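Local coordinates for protein L-lysine 6-monooxygenase (Pseudomonas syringae pv. tomato, PDB 5CQF) that probably catalyses the FAD- and NADPH-dependent hydroxylation of the side-chain amino group of L-lysine, a step of siderophore biosynthesis, at residues I26-A31 and L45-L50; T161-L166 and S424-A429; L376-D381 and I394-L399. One frame throughout, in Å; residues are numbered along the deposited sequence.

Interaction 1: residues I26-A31 and L45-L50; sequences IALACA and LSIGYL
L28 and A29 face I47 and Y49 across a helix-strand contact in which the helix of I26-A31 runs nearly antiparallel to strand 47-50, the short axes inclined at 162° and 10.5 Å apart at their closest. Y49 spans this gap with the length of its side chain. Its CG stands beside the backbone N and opposite the carbonyl carbon (chi1 -54°), which sends the ring toward the helix, and Y49 OH ends 3.2 Å from A29 CA and 3.4 Å from A29 CB. The hydroxyl thus rests on the helix backbone at a small residue. The methyl of A29 approaches the ring obliquely, 3.7 Å from Y49 CZ. L28 takes the ring from its edge: L28 CD2 lies near the ring plane, 4.2 Å from Y49 CE2. The same methyl meets the far end of I47, L28 CD2 to I47 CD1 at 4.0 Å, so one leucine branch serves both strand residues. F21 adds an edge-to-face partner to the tyrosine ring, and I422 and A423 of helix 412-428 pack on L28. All four touching residues are buried. Strand 16-19, helix 23-37 and strand 47-50 form the beta-alpha-beta unit of a Rossmann-type dinucleotide-binding fold, consistent with an FAD site.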
loop_
_atom_site.group_PDB
_atom_site.type_symbol
_atom_site.label_atom_id
_atom_site.label_comp_id
_atom_site.label_asym_id
_atom_site.label_seq_id
_atom_site.Cartn_x
_atom_site.Cartn_y
_atom_site.Cartn_z
ATOM N N ILE A 26 28.657 -13.199 -12.568
ATOM C CA ILE A 26 27.752 -13.217 -13.711
ATOM C C ILE A 26 27.584 -11.814 -14.252
ATOM O O ILE A 26 27.578 -11.586 -15.476
ATOM C CB ILE A 26 26.412 -13.814 -13.320
ATOM C CG1 ILE A 26 26.562 -15.322 -13.152
ATOM C CG2 ILE A 26 25.373 -13.515 -14.374
ATOM C CD1 ILE A 26 25.499 -15.948 -12.307
ATOM N N ALA A 27 27.474 -10.871 -13.324
ATOM C CA ALA A 27 27.347 -9.475 -13.686
ATOM C C ALA A 27 28.527 -9.033 -14.483
ATOM O O ALA A 27 28.364 -8.300 -15.418
ATOM C CB ALA A 27 27.229 -8.607 -12.445
ATOM N N LEU A 28 29.729 -9.443 -14.066
ATOM C CA LEU A 28 30.961 -9.126 -14.793
ATOM C C LEU A 28 30.983 -9.735 -16.170
ATOM O O LEU A 28 31.338 -9.055 -17.120
ATOM C CB LEU A 28 32.176 -9.622 -14.024
ATOM C CG LEU A 28 33.510 -9.271 -14.631
ATOM C CD1 LEU A 28 33.779 -7.778 -14.604
ATOM C CD2 LEU A 28 34.561 -10.043 -13.864
ATOM N N ALA A 29 30.645 -11.014 -16.280
ATOM C CA ALA A 29 30.518 -11.644 -17.611
ATOM C C ALA A 29 29.521 -10.931 -18.490
ATOM O O ALA A 29 29.757 -10.788 -19.687
ATOM C CB ALA A 29 30.138 -13.107 -17.496
ATOM N N CYS A 30 28.418 -10.432 -17.909
ATOM C CA CYS A 30 27.458 -9.697 -18.726
ATOM C C CYS A 30 28.083 -8.452 -19.338
ATOM O O CYS A 30 27.771 -8.105 -20.444
ATOM C CB CYS A 30 26.217 -9.305 -17.940
ATOM S SG CYS A 30 25.152 -10.684 -17.506
ATOM N N ALA A 31 28.952 -7.761 -18.626
ATOM C CA ALA A 31 29.625 -6.593 -19.213
ATOM C C ALA A 31 30.470 -6.998 -20.408
ATOM O O ALA A 31 30.473 -6.307 -21.424
ATOM C CB ALA A 31 30.500 -5.878 -18.200
ATOM N N LEU A 45 38.994 -9.311 -24.900
ATOM C CA LEU A 45 39.722 -9.778 -23.714
ATOM C C LEU A 45 39.184 -11.141 -23.259
ATOM O O LEU A 45 37.982 -11.348 -23.183
ATOM C CB LEU A 45 39.570 -8.725 -22.623
ATOM C CG LEU A 45 40.312 -8.777 -21.288
ATOM C CD1 LEU A 45 40.449 -7.357 -20.742
ATOM C CD2 LEU A 45 39.606 -9.657 -20.260
ATOM N N SER A 46 40.085 -12.076 -23.001
ATOM C CA SER A 46 39.720 -13.440 -22.642
ATOM C C SER A 46 39.811 -13.577 -21.136
ATOM O O SER A 46 40.834 -13.256 -20.516
ATOM C CB SER A 46 40.638 -14.464 -23.323
ATOM O OG SER A 46 41.845 -14.656 -22.591
ATOM N N ILE A 47 38.728 -14.064 -20.557
ATOM C CA ILE A 47 38.593 -14.185 -19.140
ATOM C C ILE A 47 37.941 -15.532 -18.898
ATOM O O ILE A 47 37.066 -15.933 -19.657
ATOM C CB ILE A 47 37.756 -13.018 -18.584
ATOM C CG1 ILE A 47 37.391 -13.255 -17.124
ATOM C CG2 ILE A 47 36.465 -12.835 -19.358
ATOM C CD1 ILE A 47 36.923 -12.005 -16.437
ATOM N N GLY A 48 38.391 -16.239 -17.872
ATOM C CA GLY A 48 37.813 -17.531 -17.477
ATOM C C GLY A 48 37.223 -17.435 -16.082
ATOM O O GLY A 48 37.687 -16.637 -15.265
ATOM N N TYR A 49 36.201 -18.228 -15.783
ATOM C CA TYR A 49 35.603 -18.163 -14.448
ATOM C C TYR A 49 35.659 -19.522 -13.763
ATOM O O TYR A 49 35.382 -20.545 -14.382
ATOM C CB TYR A 49 34.150 -17.658 -14.514
ATOM C CG TYR A 49 33.977 -16.343 -15.230
ATOM C CD1 TYR A 49 33.941 -16.288 -16.610
ATOM C CD2 TYR A 49 33.826 -15.155 -14.522
ATOM C CE1 TYR A 49 33.773 -15.086 -17.280
ATOM C CE2 TYR A 49 33.668 -13.949 -15.179
ATOM C CZ TYR A 49 33.633 -13.920 -16.562
ATOM O OH TYR A 49 33.486 -12.730 -17.236
ATOM N N LEU A 50 36.005 -19.521 -12.481
ATOM C CA LEU A 50 36.134 -20.752 -11.730
ATOM C C LEU A 50 35.141 -20.685 -10.611
ATOM O O LEU A 50 35.280 -19.821 -9.748
ATOM C CB LEU A 50 37.527 -20.833 -11.115
ATOM C CG LEU A 50 38.758 -21.276 -11.917
ATOM C CD1 LEU A 50 38.654 -21.127 -13.429
ATOM C CD2 LEU A 50 39.936 -20.470 -11.410
#

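Interaction 2: residues T161-L166 and S424-A429; sequences TRNLVL and SALERA
N163 and L426 bring strand 163-166 against the last turn of helix 412-428, a helix packed on the parallel sheet of a Rossmann-type domain. The closely packed part is apolar and centres on L426. Its CA-CB bond does not aim at the strand, but with CG beside the backbone N (chi1 -82°) and an extended second torsion (156°) the two methyls reach it and divide between alternate strand residues. L426 CD2 sits 3.7 Å from N163 CB, touching the aliphatic root of the asparagine and leaving its amide aside, whereas L426 CD1 reaches V165 CG2 at 4.0 Å. N163 and V165 both point to the helix; L164, between them, points away, as strand alternation requires. W395 and A16, from the strands flanking 163-166, also touch L426.

Toward the end of the helix the contact grows looser. A429, the first residue to leave helical geometry, is partly exposed and marks the solvent side; it offers its methyl to the asparagine, A429 CB lying 3.9 Å from N163 OD1. The amide is held by neighbouring chain: N163 ND2 donates to D15 O, just before strand 16-19, and N163 OD1 accepts from N393 ND2 of strand 393-396, which together fix its rotation.

Just ahead of the strand the chain is shaped by an ST turn. T161 OG1 accepts the backbone N-H of N163 in a nearly straight bond, N163 N to T161 OG1 3.1 Å with 168° at the hydrogen.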
loop_
_atom_site.group_PDB
_atom_site.type_symbol
_atom_site.label_atom_id
_atom_site.label_comp_id
_atom_site.label_asym_id
_atom_site.label_seq_id
_atom_site.Cartn_x
_atom_site.Cartn_y
_atom_site.Cartn_z
ATOM N N THR A 161 47.786 -15.921 -14.895
ATOM C CA THR A 161 47.257 -14.621 -15.288
ATOM C C THR A 161 47.972 -13.496 -14.568
ATOM O O THR A 161 48.478 -13.693 -13.474
ATOM C CB THR A 161 45.747 -14.532 -14.967
ATOM O OG1 THR A 161 45.190 -13.373 -15.585
ATOM C CG2 THR A 161 45.525 -14.447 -13.462
ATOM N N ARG A 162 48.000 -12.317 -15.180
ATOM C CA ARG A 162 48.402 -11.081 -14.493
ATOM C C ARG A 162 47.203 -10.363 -13.837
ATOM O O ARG A 162 47.385 -9.387 -13.098
ATOM C CB ARG A 162 49.059 -10.101 -15.485
ATOM C CG ARG A 162 50.384 -10.537 -16.096
ATOM C CD ARG A 162 50.967 -9.441 -16.996
ATOM N NE ARG A 162 52.093 -9.910 -17.828
ATOM C CZ ARG A 162 53.396 -9.855 -17.504
ATOM N NH1 ARG A 162 53.819 -9.341 -16.347
ATOM N NH2 ARG A 162 54.298 -10.326 -18.357
ATOM N N ASN A 163 45.974 -10.799 -14.131
ATOM C CA ASN A 163 44.797 -10.039 -13.717
ATOM C C ASN A 163 43.796 -10.911 -13.008
ATOM O O ASN A 163 43.253 -11.830 -13.600
ATOM C CB ASN A 163 44.186 -9.359 -14.926
ATOM C CG ASN A 163 45.146 -8.357 -15.548
ATOM O OD1 ASN A 163 45.551 -7.388 -14.887
ATOM N ND2 ASN A 163 45.558 -8.604 -16.788
ATOM N N LEU A 164 43.578 -10.635 -11.724
ATOM C CA LEU A 164 42.785 -11.521 -10.887
ATOM C C LEU A 164 41.600 -10.783 -10.261
ATOM O O LEU A 164 41.768 -9.695 -9.717
ATOM C CB LEU A 164 43.661 -12.096 -9.776
ATOM C CG LEU A 164 42.982 -13.139 -8.872
ATOM C CD1 LEU A 164 42.736 -14.433 -9.631
ATOM C CD2 LEU A 164 43.787 -13.411 -7.613
ATOM N N VAL A 165 40.408 -11.379 -10.338
ATOM C CA VAL A 165 39.209 -10.825 -9.697
ATOM C C VAL A 165 38.681 -11.833 -8.693
ATOM O O VAL A 165 38.492 -12.996 -9.024
ATOM C CB VAL A 165 38.118 -10.494 -10.735
ATOM C CG1 VAL A 165 36.900 -9.867 -10.057
ATOM C CG2 VAL A 165 38.670 -9.558 -11.806
ATOM N N LEU A 166 38.471 -11.403 -7.452
ATOM C CA LEU A 166 37.922 -12.299 -6.440
ATOM C C LEU A 166 36.505 -11.920 -6.239
ATOM O O LEU A 166 36.257 -10.828 -5.808
ATOM C CB LEU A 166 38.640 -12.168 -5.107
ATOM C CG LEU A 166 39.822 -13.101 -4.879
ATOM C CD1 LEU A 166 40.943 -12.735 -5.813
ATOM C CD2 LEU A 166 40.254 -12.974 -3.426
ATOM N N SER A 424 36.158 -2.190 -17.274
ATOM C CA SER A 424 36.941 -1.129 -17.870
ATOM C C SER A 424 38.380 -1.136 -17.347
ATOM O O SER A 424 39.347 -1.051 -18.135
ATOM C CB SER A 424 36.295 0.220 -17.593
ATOM O OG SER A 424 36.137 0.409 -16.189
ATOM N N ALA A 425 38.552 -1.265 -16.032
ATOM C CA ALA A 425 39.916 -1.313 -15.491
ATOM C C ALA A 425 40.659 -2.495 -16.088
ATOM O O ALA A 425 41.815 -2.363 -16.432
ATOM C CB ALA A 425 39.934 -1.376 -13.973
ATOM N N LEU A 426 39.984 -3.634 -16.252
ATOM C CA LEU A 426 40.620 -4.798 -16.872
ATOM C C LEU A 426 41.077 -4.513 -18.289
ATOM O O LEU A 426 42.160 -4.917 -18.651
ATOM C CB LEU A 426 39.714 -6.023 -16.869
ATOM C CG LEU A 426 39.720 -6.781 -15.551
ATOM C CD1 LEU A 426 38.455 -7.596 -15.330
ATOM C CD2 LEU A 426 40.934 -7.681 -15.480
ATOM N N GLU A 427 40.268 -3.815 -19.080
ATOM C CA GLU A 427 40.669 -3.457 -20.455
ATOM C C GLU A 427 41.944 -2.628 -20.516
ATOM O O GLU A 427 42.824 -2.937 -21.306
ATOM C CB GLU A 427 39.569 -2.673 -21.160
ATOM C CG GLU A 427 39.847 -2.393 -22.629
ATOM C CD GLU A 427 38.780 -1.534 -23.279
ATOM O OE1 GLU A 427 37.843 -1.102 -22.579
ATOM O OE2 GLU A 427 38.870 -1.291 -24.500
ATOM N N ARG A 428 42.028 -1.572 -19.697
ATOM C CA ARG A 428 43.210 -0.690 -19.665
ATOM C C ARG A 428 44.465 -1.471 -19.311
ATOM O O ARG A 428 45.525 -1.246 -19.886
ATOM C CB ARG A 428 43.025 0.478 -18.692
ATOM C CG ARG A 428 42.076 1.551 -19.207
ATOM C CD ARG A 428 42.016 2.758 -18.273
ATOM N NE ARG A 428 41.359 2.467 -16.989
ATOM C CZ ARG A 428 40.034 2.425 -16.778
ATOM N NH1 ARG A 428 39.172 2.642 -17.767
ATOM N NH2 ARG A 428 39.560 2.150 -15.563
ATOM N N ALA A 429 44.315 -2.422 -18.403
ATOM C CA ALA A 429 45.400 -3.284 -17.991
ATOM C C ALA A 429 45.872 -4.315 -19.035
ATOM O O ALA A 429 46.700 -5.163 -18.708
ATOM C CB ALA A 429 45.015 -4.000 -16.706
#

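Interaction 3: residues L376-D381 and I394-L399; sequences LLIDRD and IWVNGL
V396 and L376 carry the apolar half of this contact, which joins a loop to the end of strand 393-396. V396 points at the loop, and its CG2, set beside the backbone N while CG1 lies anti to it (chi1 -179°), is the branch that does the touching. V396 CG2 meets L376 CD2 at 4.0 Å, the two side chains passing at a slant, and I378 CD1 at 4.3 Å, a looser approach. L376 and I378, two residues apart, both turn toward the strand, so one valine methyl is received by two loop side chains. L376 is buried, with P358, L368 and V384 also against it, whereas I378 and V396 are only partly so.

A different kind of contact joins D381 and W395. Here the loop uses its backbone: the carbonyl oxygen D381 O lies in the plane of the indole, at its edge, 3.4 Å from W395 CD1. The neighbouring W395 NE1 is buried by the contact and has no partner in the model; D381 O lies 3.8 Å from it.

No polar bond links the two segments directly; those nearby shape each one or lead outside. D379 OD1 accepts a weak, bent bond from D381 N (2.8 Å, 123° at the hydrogen) and another from R383 N, drawing the loop round its own carboxylate. On the strand side, N397 is the centre of an inverse gamma turn that takes the chain out of the strand.

Further out, R380 forms a salt bridge with D260 of helix 255-264. Strand 393-396 pairs with strand 163-166, and A425 and L426 of helix 412-428 pack on W395.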
loop_
_atom_site.group_PDB
_atom_site.type_symbol
_atom_site.label_atom_id
_atom_site.label_comp_id
_atom_site.label_asym_id
_atom_site.label_seq_id
_atom_site.Cartn_x
_atom_site.Cartn_y
_atom_site.Cartn_z
ATOM N N LEU A 376 44.014 -5.994 3.380
ATOM C CA LEU A 376 44.100 -5.503 2.019
ATOM C C LEU A 376 43.813 -4.028 1.969
ATOM O O LEU A 376 42.959 -3.546 2.689
ATOM C CB LEU A 376 43.108 -6.238 1.110
ATOM C CG LEU A 376 43.621 -7.325 0.154
ATOM C CD1 LEU A 376 44.811 -8.093 0.696
ATOM C CD2 LEU A 376 42.479 -8.279 -0.213
ATOM N N LEU A 377 44.535 -3.330 1.099
ATOM C CA LEU A 377 44.337 -1.914 0.857
ATOM C C LEU A 377 43.648 -1.753 -0.496
ATOM O O LEU A 377 44.233 -1.987 -1.545
ATOM C CB LEU A 377 45.679 -1.191 0.877
ATOM C CG LEU A 377 45.665 0.334 0.744
ATOM C CD1 LEU A 377 44.681 1.002 1.701
ATOM C CD2 LEU A 377 47.088 0.835 0.999
ATOM N N ILE A 378 42.382 -1.380 -0.460
ATOM C CA ILE A 378 41.524 -1.454 -1.665
ATOM C C ILE A 378 41.065 -0.058 -2.068
ATOM O O ILE A 378 40.596 0.704 -1.233
ATOM C CB ILE A 378 40.323 -2.406 -1.444
ATOM C CG1 ILE A 378 40.842 -3.785 -1.013
ATOM C CG2 ILE A 378 39.505 -2.551 -2.719
ATOM C CD1 ILE A 378 39.797 -4.743 -0.479
ATOM N N ASP A 379 41.199 0.289 -3.346
ATOM C CA ASP A 379 40.832 1.634 -3.761
ATOM C C ASP A 379 39.338 1.690 -4.130
ATOM O O ASP A 379 38.596 0.710 -3.912
ATOM C CB ASP A 379 41.783 2.137 -4.851
ATOM C CG ASP A 379 41.508 1.545 -6.180
ATOM O OD1 ASP A 379 40.413 0.979 -6.322
ATOM O OD2 ASP A 379 42.374 1.669 -7.094
ATOM N N ARG A 380 38.900 2.837 -4.653
ATOM C CA ARG A 380 37.482 3.097 -4.934
ATOM C C ARG A 380 36.939 2.237 -6.093
ATOM O O ARG A 380 35.716 1.956 -6.172
ATOM C CB ARG A 380 37.277 4.607 -5.214
ATOM C CG ARG A 380 35.859 5.016 -5.634
ATOM C CD ARG A 380 34.852 4.774 -4.517
ATOM N NE ARG A 380 33.477 4.970 -4.948
ATOM C CZ ARG A 380 32.709 4.054 -5.561
ATOM N NH1 ARG A 380 33.142 2.821 -5.848
ATOM N NH2 ARG A 380 31.467 4.385 -5.891
ATOM N N ASP A 381 37.860 1.840 -6.978
ATOM C CA ASP A 381 37.599 0.931 -8.102
ATOM C C ASP A 381 37.851 -0.542 -7.788
ATOM O O ASP A 381 38.073 -1.344 -8.704
ATOM C CB ASP A 381 38.486 1.323 -9.292
ATOM C CG ASP A 381 38.035 2.592 -9.939
ATOM O OD1 ASP A 381 36.863 2.650 -10.374
ATOM O OD2 ASP A 381 38.847 3.532 -10.016
ATOM N N ILE A 394 44.937 -7.091 -9.052
ATOM C CA ILE A 394 43.941 -7.865 -8.346
ATOM C C ILE A 394 42.817 -6.933 -7.935
ATOM O O ILE A 394 43.064 -5.779 -7.562
ATOM C CB ILE A 394 44.537 -8.559 -7.109
ATOM C CG1 ILE A 394 45.779 -9.402 -7.487
ATOM C CG2 ILE A 394 43.496 -9.450 -6.443
ATOM C CD1 ILE A 394 46.678 -9.715 -6.322
ATOM N N TRP A 395 41.592 -7.454 -8.023
ATOM C CA TRP A 395 40.373 -6.739 -7.656
ATOM C C TRP A 395 39.607 -7.613 -6.702
ATOM O O TRP A 395 39.576 -8.836 -6.898
ATOM C CB TRP A 395 39.502 -6.510 -8.870
ATOM C CG TRP A 395 40.019 -5.479 -9.833
ATOM C CD1 TRP A 395 39.708 -4.150 -9.853
ATOM C CD2 TRP A 395 40.913 -5.693 -10.931
ATOM N NE1 TRP A 395 40.364 -3.528 -10.881
ATOM C CE2 TRP A 395 41.110 -4.452 -11.557
ATOM C CE3 TRP A 395 41.586 -6.803 -11.420
ATOM C CZ2 TRP A 395 41.940 -4.292 -12.653
ATOM C CZ3 TRP A 395 42.408 -6.649 -12.517
ATOM C CH2 TRP A 395 42.578 -5.401 -13.122
ATOM N N VAL A 396 39.004 -7.012 -5.679
ATOM C CA VAL A 396 38.032 -7.728 -4.854
ATOM C C VAL A 396 36.641 -7.182 -5.154
ATOM O O VAL A 396 36.353 -6.045 -4.848
ATOM C CB VAL A 396 38.332 -7.642 -3.349
ATOM C CG1 VAL A 396 37.294 -8.428 -2.545
ATOM C CG2 VAL A 396 39.715 -8.183 -3.065
ATOM N N ASN A 397 35.799 -8.006 -5.774
ATOM C CA ASN A 397 34.482 -7.568 -6.264
ATOM C C ASN A 397 33.394 -7.665 -5.197
ATOM O O ASN A 397 32.481 -8.497 -5.276
ATOM C CB ASN A 397 34.094 -8.381 -7.502
ATOM C CG ASN A 397 32.969 -7.759 -8.278
ATOM O OD1 ASN A 397 32.416 -6.741 -7.880
ATOM N ND2 ASN A 397 32.622 -8.370 -9.413
ATOM N N GLY A 398 33.480 -6.793 -4.207
ATOM C CA GLY A 398 32.508 -6.790 -3.106
ATOM C C GLY A 398 32.692 -5.555 -2.243
ATOM O O GLY A 398 33.662 -4.811 -2.404
ATOM N N LEU A 399 31.732 -5.325 -1.361
ATOM C CA LEU A 399 31.839 -4.294 -0.350
ATOM C C LEU A 399 32.345 -4.879 0.966
ATOM O O LEU A 399 32.312 -6.086 1.174
ATOM C CB LEU A 399 30.488 -3.621 -0.147
ATOM C CG LEU A 399 30.076 -2.716 -1.318
ATOM C CD1 LEU A 399 28.643 -2.246 -1.155
ATOM C CD2 LEU A 399 30.995 -1.510 -1.422
#

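Overall arrangement
From the N terminus, interaction 1 comes first, closing the short connection from helix 23-37 to strand 47-50 before the others begin. Interaction 2 spans a much longer loop of 257 residues, bringing the C-terminal helix back to strand 163-166; interaction 3, closing only 12 residues, is nested inside it. All three reach the same parallel sheet. Interactions 1 and 2, centres 11 Å apart, touch where L45 packs on the helix backbone at L426 and E427. Interactions 2 and 3, centres 12 Å apart, share neighbouring strands, with probable backbone hydrogen bonds pairing W395 N with L164 O and L166 N with W395 O. Interactions 1 and 3 do not touch.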